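Local coordinates for homoserine dehydrogenase (Staphylococcus aureus M1064, PDB 4PG7), which catalyses the NAD(P)-dependent interconversion of homoserine and aspartate semialdehyde in the aspartic acid pathway, and carries a C-terminal ACT domain, at residues V220-K225 and A281-T286; D260-K265 and A416-G421; N376-V381 and A408-Q413; E423-E428 and D438-V443; L429-K432 and E436-K439. All coordinates share one frame; numbering follows the deposited sequence.

Contact 1: residues V220-K225 and A281-T286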
# COMPACT_ATOMS: atom_id res chain seq x y z
N VAL A 220 0.98 -4.01 23.30
CA VAL A 220 0.47 -5.39 23.21
C VAL A 220 -0.28 -5.59 21.88
O VAL A 220 -0.02 -6.57 21.16
CB VAL A 220 -0.45 -5.77 24.41
CG1 VAL A 220 -0.94 -7.20 24.28
CG2 VAL A 220 0.29 -5.57 25.71
N ASP A 221 -1.17 -4.67 21.56
CA ASP A 221 -1.90 -4.71 20.28
C ASP A 221 -0.95 -4.78 19.10
O ASP A 221 -1.14 -5.59 18.19
CB ASP A 221 -2.80 -3.47 20.12
CG ASP A 221 -3.50 -3.43 18.78
OD1 ASP A 221 -4.18 -4.43 18.48
OD2 ASP A 221 -3.38 -2.41 18.03
N ALA A 222 0.07 -3.92 19.13
CA ALA A 222 1.07 -3.91 18.08
C ALA A 222 1.83 -5.24 18.01
O ALA A 222 2.12 -5.73 16.92
CB ALA A 222 2.03 -2.76 18.29
N ALA A 223 2.15 -5.83 19.16
CA ALA A 223 2.85 -7.12 19.18
C ALA A 223 2.00 -8.25 18.58
O ALA A 223 2.50 -9.08 17.82
CB ALA A 223 3.28 -7.49 20.59
N ARG A 224 0.70 -8.24 18.85
CA ARG A 224 -0.20 -9.20 18.19
C ARG A 224 -0.16 -9.04 16.68
O ARG A 224 -0.09 -10.02 15.95
CB ARG A 224 -1.63 -9.07 18.73
CG ARG A 224 -1.75 -9.52 20.19
CD ARG A 224 -3.20 -9.64 20.64
NE ARG A 224 -3.91 -8.38 20.42
CZ ARG A 224 -4.21 -7.48 21.34
NH1 ARG A 224 -3.88 -7.66 22.61
NH2 ARG A 224 -4.86 -6.37 20.98
N LYS A 225 -0.18 -7.81 16.19
CA LYS A 225 -0.12 -7.57 14.75
C LYS A 225 1.21 -7.96 14.14
O LYS A 225 1.26 -8.35 12.97
CB LYS A 225 -0.49 -6.12 14.42
CG LYS A 225 -1.98 -5.86 14.62
CD LYS A 225 -2.30 -4.38 14.59
CE LYS A 225 -3.79 -4.12 14.87
NZ LYS A 225 -3.95 -2.73 15.38
N ALA A 281 11.41 -10.73 16.15
CA ALA A 281 10.23 -9.86 16.16
C ALA A 281 10.24 -8.96 17.38
O ALA A 281 10.59 -9.40 18.46
CB ALA A 281 8.97 -10.70 16.15
N SER A 282 9.83 -7.70 17.20
CA SER A 282 9.83 -6.72 18.28
C SER A 282 8.83 -5.60 18.07
O SER A 282 8.40 -5.32 16.95
CB SER A 282 11.21 -6.10 18.44
OG SER A 282 11.67 -5.55 17.21
N VAL A 283 8.48 -4.96 19.17
CA VAL A 283 7.70 -3.75 19.18
C VAL A 283 8.39 -2.84 20.17
O VAL A 283 8.54 -3.22 21.33
CB VAL A 283 6.28 -4.02 19.69
CG1 VAL A 283 5.52 -2.72 19.87
CG2 VAL A 283 5.53 -4.91 18.73
N GLU A 284 8.80 -1.65 19.75
CA GLU A 284 9.36 -0.69 20.69
C GLU A 284 9.52 0.70 20.10
O GLU A 284 9.54 0.87 18.88
CB GLU A 284 10.71 -1.18 21.24
CG GLU A 284 11.77 -1.31 20.19
CD GLU A 284 13.01 -2.01 20.72
OE1 GLU A 284 13.55 -1.61 21.79
OE2 GLU A 284 13.46 -2.94 20.05
N PRO A 285 9.65 1.70 20.98
CA PRO A 285 9.98 3.06 20.53
C PRO A 285 11.30 3.08 19.77
O PRO A 285 12.28 2.49 20.21
CB PRO A 285 10.10 3.84 21.84
CG PRO A 285 9.33 3.06 22.84
CD PRO A 285 9.45 1.63 22.44
N THR A 286 11.27 3.69 18.60
CA THR A 286 12.31 3.60 17.59
C THR A 286 12.49 4.97 16.96
O THR A 286 11.51 5.64 16.62
CB THR A 286 11.89 2.57 16.52
OG1 THR A 286 11.70 1.31 17.15
CG2 THR A 286 12.90 2.44 15.44
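Ala222 and Ala223 of helix 220-234 receive Val283 from strand 278-289, a helix-on-sheet packing unit buried in the catalytic part of homoserine dehydrogenase. The strand forms an antiparallel pair with 264-275, and Leu268 of that partner also touches Val283. The two segments come closest at Ala223 and Val283, whose CA atoms are 5.9 Å apart; so short a spacing is possible because the helix offers alanines here.

The apolar contacts divide between the two valine branches. With CG1 anti to the backbone N (chi1 173°), that methyl meets Ala222 CB at 3.8 Å. The other branch presses mainly on main chain, where Val283 CG2 is 3.5 Å from Ala223 CA. Ala223 CB adds a 3.9 Å contact to the same methyl.

The salt bridges lie on the helix side turned from the strand. Asp221 there centres a salt-bridge network with Arg224 and Lys225, and Asp215 gives Arg224 a second acidic partner. The two links are unequal: Arg224 NH2 to Asp221 OD1 is a weak bond at 126°, whereas Lys225 NZ reaches the syn side of Asp221 OD2 at 2.7 Å.

Contact 2: residues D260-K265 and A416-G421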
# COMPACT_ATOMS: atom_id res chain seq x y z
N ASP A 260 14.66 14.86 17.44
CA ASP A 260 14.37 15.85 16.43
C ASP A 260 15.62 16.58 15.97
O ASP A 260 15.87 16.73 14.75
CB ASP A 260 13.37 16.87 16.95
CG ASP A 260 13.11 17.96 15.92
OD1 ASP A 260 12.62 17.65 14.83
OD2 ASP A 260 13.51 19.09 16.17
N GLN A 261 16.39 17.08 16.94
CA GLN A 261 17.63 17.82 16.63
C GLN A 261 18.65 16.93 15.88
O GLN A 261 19.39 17.41 15.07
CB GLN A 261 18.26 18.47 17.86
CG GLN A 261 19.42 17.71 18.53
CD GLN A 261 20.11 18.49 19.66
OE1 GLN A 261 21.19 19.03 19.47
NE2 GLN A 261 19.49 18.53 20.86
N LEU A 262 18.67 15.64 16.18
CA LEU A 262 19.52 14.68 15.46
C LEU A 262 19.02 14.25 14.07
O LEU A 262 19.72 13.53 13.35
CB LEU A 262 19.71 13.43 16.32
CG LEU A 262 20.53 13.68 17.60
CD1 LEU A 262 20.24 12.58 18.59
CD2 LEU A 262 22.01 13.75 17.27
N GLY A 263 17.80 14.63 13.72
CA GLY A 263 17.22 14.31 12.41
C GLY A 263 16.21 13.17 12.38
O GLY A 263 15.99 12.58 11.33
N TYR A 264 15.61 12.84 13.53
CA TYR A 264 14.74 11.68 13.67
C TYR A 264 13.41 12.01 14.34
O TYR A 264 13.34 12.93 15.16
CB TYR A 264 15.41 10.60 14.53
CG TYR A 264 16.71 10.09 13.98
CD1 TYR A 264 16.75 8.99 13.10
CD2 TYR A 264 17.91 10.74 14.28
CE1 TYR A 264 17.96 8.55 12.57
CE2 TYR A 264 19.13 10.30 13.77
CZ TYR A 264 19.15 9.21 12.90
OH TYR A 264 20.35 8.78 12.41
N LYS A 265 12.38 11.24 14.00
CA LYS A 265 11.14 11.19 14.73
C LYS A 265 11.15 9.94 15.60
O LYS A 265 11.94 9.03 15.37
CB LYS A 265 9.97 11.10 13.76
CG LYS A 265 9.76 12.38 12.97
CD LYS A 265 8.39 12.37 12.35
CE LYS A 265 8.00 13.72 11.82
NZ LYS A 265 6.93 13.54 10.81
N ALA A 416 22.96 12.08 24.82
CA ALA A 416 22.45 11.01 23.98
C ALA A 416 23.44 10.82 22.86
O ALA A 416 24.09 11.77 22.43
CB ALA A 416 21.08 11.38 23.43
N ALA A 417 23.53 9.58 22.38
CA ALA A 417 24.38 9.26 21.24
C ALA A 417 23.56 8.45 20.25
O ALA A 417 22.83 7.57 20.65
CB ALA A 417 25.59 8.44 21.67
N VAL A 418 23.69 8.76 18.97
CA VAL A 418 23.21 7.87 17.94
C VAL A 418 24.42 7.24 17.28
O VAL A 418 25.31 7.94 16.79
CB VAL A 418 22.31 8.61 16.89
CG1 VAL A 418 22.04 7.73 15.67
CG2 VAL A 418 21.02 9.06 17.56
N ILE A 419 24.42 5.92 17.26
CA ILE A 419 25.52 5.16 16.74
C ILE A 419 24.97 4.30 15.61
O ILE A 419 24.02 3.55 15.79
CB ILE A 419 26.14 4.27 17.82
CG1 ILE A 419 26.47 5.10 19.06
CG2 ILE A 419 27.40 3.62 17.29
CD1 ILE A 419 26.41 4.30 20.33
N VAL A 420 25.57 4.44 14.44
CA VAL A 420 25.12 3.71 13.26
C VAL A 420 26.13 2.63 12.93
O VAL A 420 27.32 2.90 12.90
CB VAL A 420 24.95 4.67 12.06
CG1 VAL A 420 24.68 3.90 10.76
CG2 VAL A 420 23.84 5.66 12.33
N GLY A 421 25.66 1.41 12.73
CA GLY A 421 26.50 0.33 12.20
C GLY A 421 27.21 -0.55 13.22
O GLY A 421 28.35 -0.89 13.04
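The carbonyl O of Leu262, whose side chain meets Val418 across this contact, accepts a hydrogen bond from Arg406 NH1, while the Arg406 backbone pairs with that of Val418 in the ACT-domain sheet. One arginine thus ties together the two chain parts that touch. Helix 253-262 ends here in a Schellman motif: Gly263 has a positive phi of 102°, and its N is bonded back to Asp260 O at 3.0 Å. The turn lets the chain enter strand 264-275 at once, so that Leu262 and Tyr264 both direct their side chains at strand 414-422.

Between them they take up the two branches of Val418. Its CG2, beside the backbone N, touches Leu262 CD1 at 3.7 Å, the side chains sliding past one another in opposite directions. Its CG1, anti to the N at a chi1 of 168°, meets the end of Tyr264 coming from the opposite direction. Within the first segment, Leu262 CB lies in plane at an edge of the Tyr264 ring.

The side-chain packing is mainly apolar and buried, and joins the catalytic region to the ACT domain. Phe378 of strand 375-382 extends it, touching both Leu262 and Val418. At the far limit of the tyrosine, Tyr264 OH lies 3.8 Å from Val418 CG1.

Contact 3: residues N376-V381 and A408-Q413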
# COMPACT_ATOMS: atom_id res chain seq x y z
N ASN A 376 21.53 0.02 14.54
CA ASN A 376 21.79 1.38 14.96
C ASN A 376 21.03 1.65 16.24
O ASN A 376 19.93 1.13 16.46
CB ASN A 376 21.34 2.34 13.87
CG ASN A 376 21.68 1.84 12.49
OD1 ASN A 376 22.83 1.52 12.21
ND2 ASN A 376 20.68 1.74 11.64
N PHE A 377 21.61 2.50 17.08
CA PHE A 377 21.08 2.69 18.44
C PHE A 377 21.11 4.13 18.88
O PHE A 377 22.03 4.87 18.54
CB PHE A 377 21.88 1.84 19.40
CG PHE A 377 21.84 0.37 19.09
CD1 PHE A 377 20.85 -0.43 19.64
CD2 PHE A 377 22.80 -0.22 18.24
CE1 PHE A 377 20.81 -1.80 19.36
CE2 PHE A 377 22.77 -1.58 17.96
CZ PHE A 377 21.77 -2.36 18.52
N PHE A 378 20.13 4.48 19.70
CA PHE A 378 20.05 5.77 20.36
C PHE A 378 20.20 5.48 21.85
O PHE A 378 19.40 4.78 22.42
CB PHE A 378 18.67 6.38 20.11
CG PHE A 378 18.35 7.62 20.90
CD1 PHE A 378 18.90 8.83 20.58
CD2 PHE A 378 17.38 7.58 21.89
CE1 PHE A 378 18.54 10.00 21.28
CE2 PHE A 378 17.02 8.74 22.58
CZ PHE A 378 17.59 9.95 22.26
N VAL A 379 21.25 6.01 22.44
CA VAL A 379 21.63 5.67 23.80
C VAL A 379 21.60 6.94 24.65
O VAL A 379 22.25 7.92 24.31
CB VAL A 379 23.06 5.10 23.86
CG1 VAL A 379 23.40 4.71 25.29
CG2 VAL A 379 23.21 3.89 22.94
N VAL A 380 20.87 6.91 25.76
CA VAL A 380 20.80 8.03 26.70
C VAL A 380 21.53 7.67 27.99
O VAL A 380 21.25 6.63 28.59
CB VAL A 380 19.35 8.34 27.07
CG1 VAL A 380 19.29 9.54 28.01
CG2 VAL A 380 18.54 8.62 25.81
N VAL A 381 22.49 8.51 28.37
CA VAL A 381 23.29 8.31 29.57
C VAL A 381 23.06 9.50 30.51
O VAL A 381 23.04 10.65 30.07
CB VAL A 381 24.80 8.16 29.27
CG1 VAL A 381 25.04 6.95 28.39
CG2 VAL A 381 25.35 9.40 28.59
N ALA A 408 24.55 14.40 21.49
CA ALA A 408 23.74 15.57 21.74
C ALA A 408 23.52 15.73 23.24
O ALA A 408 23.51 14.74 23.98
CB ALA A 408 22.40 15.44 21.07
N ASN A 409 23.31 16.99 23.65
CA ASN A 409 22.85 17.30 24.98
C ASN A 409 21.44 16.78 25.14
O ASN A 409 20.63 16.92 24.27
CB ASN A 409 22.84 18.81 25.22
CG ASN A 409 24.24 19.38 25.31
OD1 ASN A 409 24.62 20.24 24.52
ND2 ASN A 409 25.00 18.91 26.26
N TYR A 410 21.15 16.15 26.26
CA TYR A 410 19.84 15.60 26.50
C TYR A 410 19.18 16.37 27.62
O TYR A 410 18.05 16.80 27.48
CB TYR A 410 19.99 14.13 26.86
CG TYR A 410 18.72 13.36 27.09
CD1 TYR A 410 18.11 12.67 26.04
CD2 TYR A 410 18.15 13.26 28.36
CE1 TYR A 410 16.97 11.93 26.23
CE2 TYR A 410 17.01 12.51 28.56
CZ TYR A 410 16.42 11.85 27.49
OH TYR A 410 15.29 11.08 27.67
N ASP A 411 19.88 16.50 28.74
CA ASP A 411 19.41 17.22 29.92
C ASP A 411 20.67 17.50 30.76
O ASP A 411 21.78 17.22 30.32
CB ASP A 411 18.38 16.38 30.68
CG ASP A 411 17.54 17.20 31.64
OD1 ASP A 411 17.86 18.38 31.87
OD2 ASP A 411 16.56 16.65 32.18
N ASN A 412 20.49 18.05 31.96
CA ASN A 412 21.62 18.30 32.88
C ASN A 412 22.44 17.05 33.20
O ASN A 412 21.92 16.08 33.72
CB ASN A 412 21.09 18.91 34.18
CG ASN A 412 20.42 20.25 33.98
OD1 ASN A 412 20.97 21.14 33.30
ND2 ASN A 412 19.25 20.43 34.57
N GLN A 413 23.73 17.08 32.88
CA GLN A 413 24.60 15.91 32.97
C GLN A 413 24.05 14.65 32.25
O GLN A 413 24.33 13.51 32.66
CB GLN A 413 24.91 15.59 34.45
CG GLN A 413 25.75 16.66 35.14
CD GLN A 413 26.15 16.29 36.56
OE1 GLN A 413 27.20 16.72 37.03
NE2 GLN A 413 25.33 15.48 37.24
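Val380 thrusts a methyl at the middle of the Tyr410 ring, joining two strands of the ACT-domain sheet that are not direct neighbours. Strand 414-422 runs between 375-382 and 404-411 and is antiparallel to each, so the outer two point the same way; their touching parts differ in direction by 21°.

The tight part is this CH-pi contact. Val380 CG1 stands 3.6 Å from the centroid of the Tyr410 ring and 5° off its normal, which places the methyl almost exactly over the centre. Its sister CG2 reaches Tyr410 CE1 at 3.7 Å, so both branches bear on one ring. Tyr410 lies across the valine at about a right angle, its CG anti to the backbone N (chi1 -177°), and this torsion carries the ring toward strand 375-382. Phe378 CZ approaches an edge of the same ring near its plane, more distantly, 4.5 Å from Tyr410 CE1. Beyond the ring, Tyr410 OH is hydrogen-bonded to Asp255 of helix 253-262, which fixes the polar end while Thr254 and Val258 of that helix pack on the tyrosine.

Toward solvent the contact slackens. Tyr410 and Asp411 form a classic beta bulge opposite strand 414-422, after which the chain turns through exposed Asn412 and Gln413. Only carbonyls come near here, Val381 O and Gln413 O being 4.1 Å apart. The turn is braced locally instead: Asn412 N donates to Asp411 OD1 at 2.7 Å, approaching from above the carboxylate plane.

Contact 4: residues E423-E428 and D438-V443. With LYS (lysine), chain K.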
# COMPACT_ATOMS: atom_id res chain seq x y z
N GLU A 423 27.07 -4.26 15.53
CA GLU A 423 26.53 -5.61 15.43
C GLU A 423 25.50 -5.86 16.53
O GLU A 423 24.53 -6.60 16.32
CB GLU A 423 27.66 -6.67 15.51
CG GLU A 423 27.39 -7.95 14.72
N SER A 424 25.69 -5.25 17.69
CA SER A 424 24.71 -5.38 18.78
C SER A 424 24.70 -4.16 19.70
O SER A 424 25.52 -3.26 19.56
CB SER A 424 25.03 -6.64 19.58
OG SER A 424 26.42 -6.72 19.79
N SER A 425 23.73 -4.13 20.61
CA SER A 425 23.58 -3.02 21.55
C SER A 425 24.88 -2.78 22.31
O SER A 425 25.46 -3.71 22.84
CB SER A 425 22.44 -3.27 22.53
OG SER A 425 22.31 -2.18 23.44
N PRO A 426 25.34 -1.52 22.36
CA PRO A 426 26.47 -1.16 23.19
C PRO A 426 26.12 -0.90 24.65
O PRO A 426 26.95 -0.36 25.39
CB PRO A 426 26.94 0.14 22.54
CG PRO A 426 25.68 0.78 22.12
CD PRO A 426 24.80 -0.34 21.66
N GLU A 427 24.90 -1.23 25.07
CA GLU A 427 24.45 -0.89 26.42
C GLU A 427 25.34 -1.50 27.52
O GLU A 427 25.73 -0.80 28.44
CB GLU A 427 22.98 -1.30 26.64
CG GLU A 427 22.52 -1.19 28.08
CD GLU A 427 21.01 -1.17 28.26
OE1 GLU A 427 20.25 -1.37 27.29
OE2 GLU A 427 20.58 -0.92 29.42
N GLU A 428 25.64 -2.78 27.44
CA GLU A 428 26.44 -3.44 28.47
C GLU A 428 27.84 -2.88 28.51
O GLU A 428 28.40 -2.64 29.56
CB GLU A 428 26.53 -4.94 28.20
CG GLU A 428 25.22 -5.69 28.46
CD GLU A 428 25.42 -7.18 28.67
OE1 GLU A 428 24.40 -7.87 28.89
OE2 GLU A 428 26.59 -7.67 28.60
N ASP A 438 20.32 5.28 30.73
CA ASP A 438 18.90 5.43 31.03
C ASP A 438 18.13 4.47 30.16
O ASP A 438 17.36 3.66 30.64
CB ASP A 438 18.45 6.86 30.76
CG ASP A 438 16.95 7.07 31.00
OD1 ASP A 438 16.34 6.35 31.81
OD2 ASP A 438 16.38 7.98 30.40
N LYS A 439 18.37 4.54 28.85
CA LYS A 439 17.73 3.64 27.95
C LYS A 439 18.36 3.68 26.57
O LYS A 439 19.15 4.57 26.26
CB LYS A 439 16.27 4.01 27.82
CG LYS A 439 16.05 5.39 27.25
CD LYS A 439 14.66 5.87 27.64
CE LYS A 439 14.40 7.29 27.20
NZ LYS A 439 13.08 7.73 27.74
N VAL A 440 17.96 2.71 25.77
CA VAL A 440 18.45 2.55 24.42
C VAL A 440 17.24 2.29 23.55
O VAL A 440 16.43 1.41 23.85
CB VAL A 440 19.44 1.36 24.31
CG1 VAL A 440 19.89 1.14 22.87
CG2 VAL A 440 20.66 1.59 25.19
N TYR A 441 17.12 3.06 22.48
CA TYR A 441 16.11 2.81 21.46
C TYR A 441 16.82 2.44 20.15
O TYR A 441 17.87 3.00 19.85
CB TYR A 441 15.27 4.05 21.20
CG TYR A 441 14.43 4.57 22.33
CD1 TYR A 441 14.01 3.76 23.38
CD2 TYR A 441 13.97 5.88 22.30
CE1 TYR A 441 13.21 4.27 24.39
CE2 TYR A 441 13.16 6.38 23.31
CZ TYR A 441 12.77 5.57 24.34
OH TYR A 441 11.94 6.08 25.33
N PRO A 442 16.24 1.52 19.37
CA PRO A 442 16.79 1.29 18.03
C PRO A 442 16.58 2.50 17.15
O PRO A 442 15.70 3.33 17.41
CB PRO A 442 15.98 0.09 17.48
CG PRO A 442 14.80 -0.01 18.35
CD PRO A 442 15.10 0.65 19.66
N VAL A 443 17.41 2.60 16.11
CA VAL A 443 17.34 3.68 15.14
C VAL A 443 17.23 3.04 13.78
O VAL A 443 18.03 2.15 13.44
CB VAL A 443 18.59 4.58 15.20
CG1 VAL A 443 18.54 5.65 14.13
CG2 VAL A 443 18.75 5.20 16.58
N LYS K . 11.58 8.94 31.97
CA LYS K . 11.81 7.46 32.04
C LYS K . 13.24 7.10 32.41
O LYS K . 13.74 6.02 32.03
CB LYS K . 11.44 6.81 30.70
CG LYS K . 11.30 5.30 30.77
CD LYS K . 12.11 4.59 29.70
CE LYS K . 12.03 3.10 29.91
NZ LYS K . 12.81 2.32 28.92
OXT LYS K . 13.91 7.87 33.11
O HOH W 1 17.51 0.51 29.93
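A carboxylate oxygen resting on a methyl group is the odd feature here: Glu427 OE1 lies 3.7 Å from Val440 CG2, with the extended glutamate chain crossing the valine obliquely. Glu427 CB touches the same methyl at 4.0 Å. The other branch, Val440 CG1, has Ser425 OG at 4.1 Å, so a buried valine of strand 436-444 is covered by two polar side chains, one just before and one in the first turn of helix 427-432.

Ser425 is tied to the helix start: its OG, anti to its own N, accepts from Glu427 N at 3.2 Å and forms an ST turn, with Pro426 between them as the helix N-cap residue. A water also joins the segments, donating to Asp438 O and, weakly, to Glu427 OE2.

Strand 436-444 of the ACT domain pairs antiparallel with 375-382 and lies parallel to 278-289; it shows the helix one face and the bound lysine the other. A classic beta bulge sets Asp438 and Lys439 together opposite Val380, and both side chains turn from the helix toward the ligand. Lys439 takes a chi1 of 62°, CG between N and carbonyl carbon, and then runs straight alongside the ligand: its CD is 3.5 Å from the ligand CD. Lys439 NZ bonds to Tyr441 OH at 3.1 Å and forms a salt bridge with Asp255. Lys439 NZ also approaches ligand CB, at 3.5 Å, which implies that the two lysines meet by packing along their chains, the charge of Lys439 being probably balanced by Asp255.

Contact 5: residues L429-K432 and E436-K439. With LYS (lysine), chain K.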
# COMPACT_ATOMS: atom_id res chain seq x y z
N LEU A 429 28.38 -2.68 27.33
CA LEU A 429 29.69 -2.14 27.19
C LEU A 429 29.81 -0.74 27.84
O LEU A 429 30.73 -0.46 28.60
CB LEU A 429 30.04 -2.08 25.70
CG LEU A 429 31.31 -1.35 25.34
CD1 LEU A 429 32.52 -2.11 25.87
CD2 LEU A 429 31.38 -1.21 23.83
N ILE A 430 28.86 0.12 27.52
CA ILE A 430 28.84 1.48 28.06
C ILE A 430 28.67 1.43 29.59
O ILE A 430 29.31 2.20 30.31
CB ILE A 430 27.76 2.32 27.35
CG1 ILE A 430 28.22 2.58 25.91
CG2 ILE A 430 27.54 3.66 28.05
CD1 ILE A 430 27.15 3.07 24.98
N THR A 431 27.84 0.50 30.05
CA THR A 431 27.62 0.27 31.49
C THR A 431 28.89 -0.18 32.21
O THR A 431 29.22 0.38 33.25
CB THR A 431 26.47 -0.75 31.70
OG1 THR A 431 25.26 -0.18 31.18
CG2 THR A 431 26.28 -1.09 33.16
N LYS A 432 29.64 -1.11 31.63
CA LYS A 432 30.88 -1.55 32.27
C LYS A 432 31.97 -0.47 32.27
O LYS A 432 32.91 -0.55 33.07
CB LYS A 432 31.37 -2.90 31.71
CG LYS A 432 31.98 -2.84 30.33
CD LYS A 432 33.13 -3.83 30.08
CE LYS A 432 32.91 -4.67 28.82
NZ LYS A 432 34.17 -5.37 28.41
N GLU A 436 25.82 5.40 33.53
CA GLU A 436 24.46 5.04 33.78
C GLU A 436 23.69 5.20 32.49
O GLU A 436 23.53 6.32 32.01
CB GLU A 436 23.86 5.98 34.82
CG GLU A 436 22.43 5.61 35.20
CD GLU A 436 22.30 4.23 35.81
OE1 GLU A 436 23.29 3.67 36.31
OE2 GLU A 436 21.18 3.72 35.81
N VAL A 437 23.23 4.09 31.94
CA VAL A 437 22.46 4.13 30.72
C VAL A 437 20.99 4.20 31.10
O VAL A 437 20.47 3.29 31.70
CB VAL A 437 22.72 2.85 29.86
CG1 VAL A 437 21.81 2.84 28.64
CG2 VAL A 437 24.18 2.80 29.43
N ASP A 438 20.32 5.28 30.73
CA ASP A 438 18.90 5.43 31.03
C ASP A 438 18.13 4.47 30.16
O ASP A 438 17.36 3.66 30.64
CB ASP A 438 18.45 6.86 30.76
CG ASP A 438 16.95 7.07 31.00
OD1 ASP A 438 16.34 6.35 31.81
OD2 ASP A 438 16.38 7.98 30.40
N LYS A 439 18.37 4.54 28.85
CA LYS A 439 17.73 3.64 27.95
C LYS A 439 18.36 3.68 26.57
O LYS A 439 19.15 4.57 26.26
CB LYS A 439 16.27 4.01 27.82
CG LYS A 439 16.05 5.39 27.25
CD LYS A 439 14.66 5.87 27.64
CE LYS A 439 14.40 7.29 27.20
NZ LYS A 439 13.08 7.73 27.74
N LYS K . 11.58 8.94 31.97
CA LYS K . 11.81 7.46 32.04
C LYS K . 13.24 7.10 32.41
O LYS K . 13.74 6.02 32.03
CB LYS K . 11.44 6.81 30.70
CG LYS K . 11.30 5.30 30.77
CD LYS K . 12.11 4.59 29.70
CE LYS K . 12.03 3.10 29.91
NZ LYS K . 12.81 2.32 28.92
OXT LYS K . 13.91 7.87 33.11
O HOH W 2 24.09 1.58 32.90
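Val437 CG2 is the point on which two residues of helix 427-432 converge. Ile430 CG2 meets it at 3.7 Å and Thr431 OG1 at 3.6 Å, both side chains crossing the valine at about a right angle. Successive helix residues thus give this one methyl an apolar and a polar neighbour. Val437 puts CG1 anti to its N (chi1 175°), which leaves CG2, beside the N, as the branch nearest the helix.

A bridging water lies next to the apolar contact. It accepts from Val437 N at 2.8 Å and donates to Thr431 OG1 at 2.7 Å, satisfying a backbone NH on the helix side of the strand. The threonine hydroxyl is in turn hydrogen-bonded to Glu427 O one helical turn earlier, and these two bonds fix its orientation.

Next along the strand, Asp438 points to the side where the lysine is bound. Asp438 OD1 is 2.6 Å from atom O of the ligand lysine, a spacing between oxygens that suggests one of the two acids holds a proton. Arg246, Gly250 and Thr252 are also part of this pocket.

The two elements follow one another in the chain, a short loop leading from helix to strand as the last alpha-to-beta step of the ACT domain. Ile430, the buried residue on the helix side, touches besides Val437 also Val379 and Val381 of strand 375-382, and Leu395 and Ile398 of helix 388-398, so that both ACT helices and strands 375-382 and 436-444 meet around it.

Contact 1 lies nearest the centre of the chain, in the catalytic region; the other four are in or against the ACT domain. Contacts 1 to 3 are mainly buried and apolar, whereas contacts 4 and 5, partly buried, each add a bridging water. The two share helix 427-432, strand 436-444 and the bound lysine. Contacts 2 and 3 meet through backbone pairing of strand 414-422 with both 375-382 and 404-411. Strand 436-444 links the regions: it pairs with 375-382 of contact 3 and runs parallel to 278-289 of contact 1, where Pro442 CD packs 3.4 Å from Pro285 O.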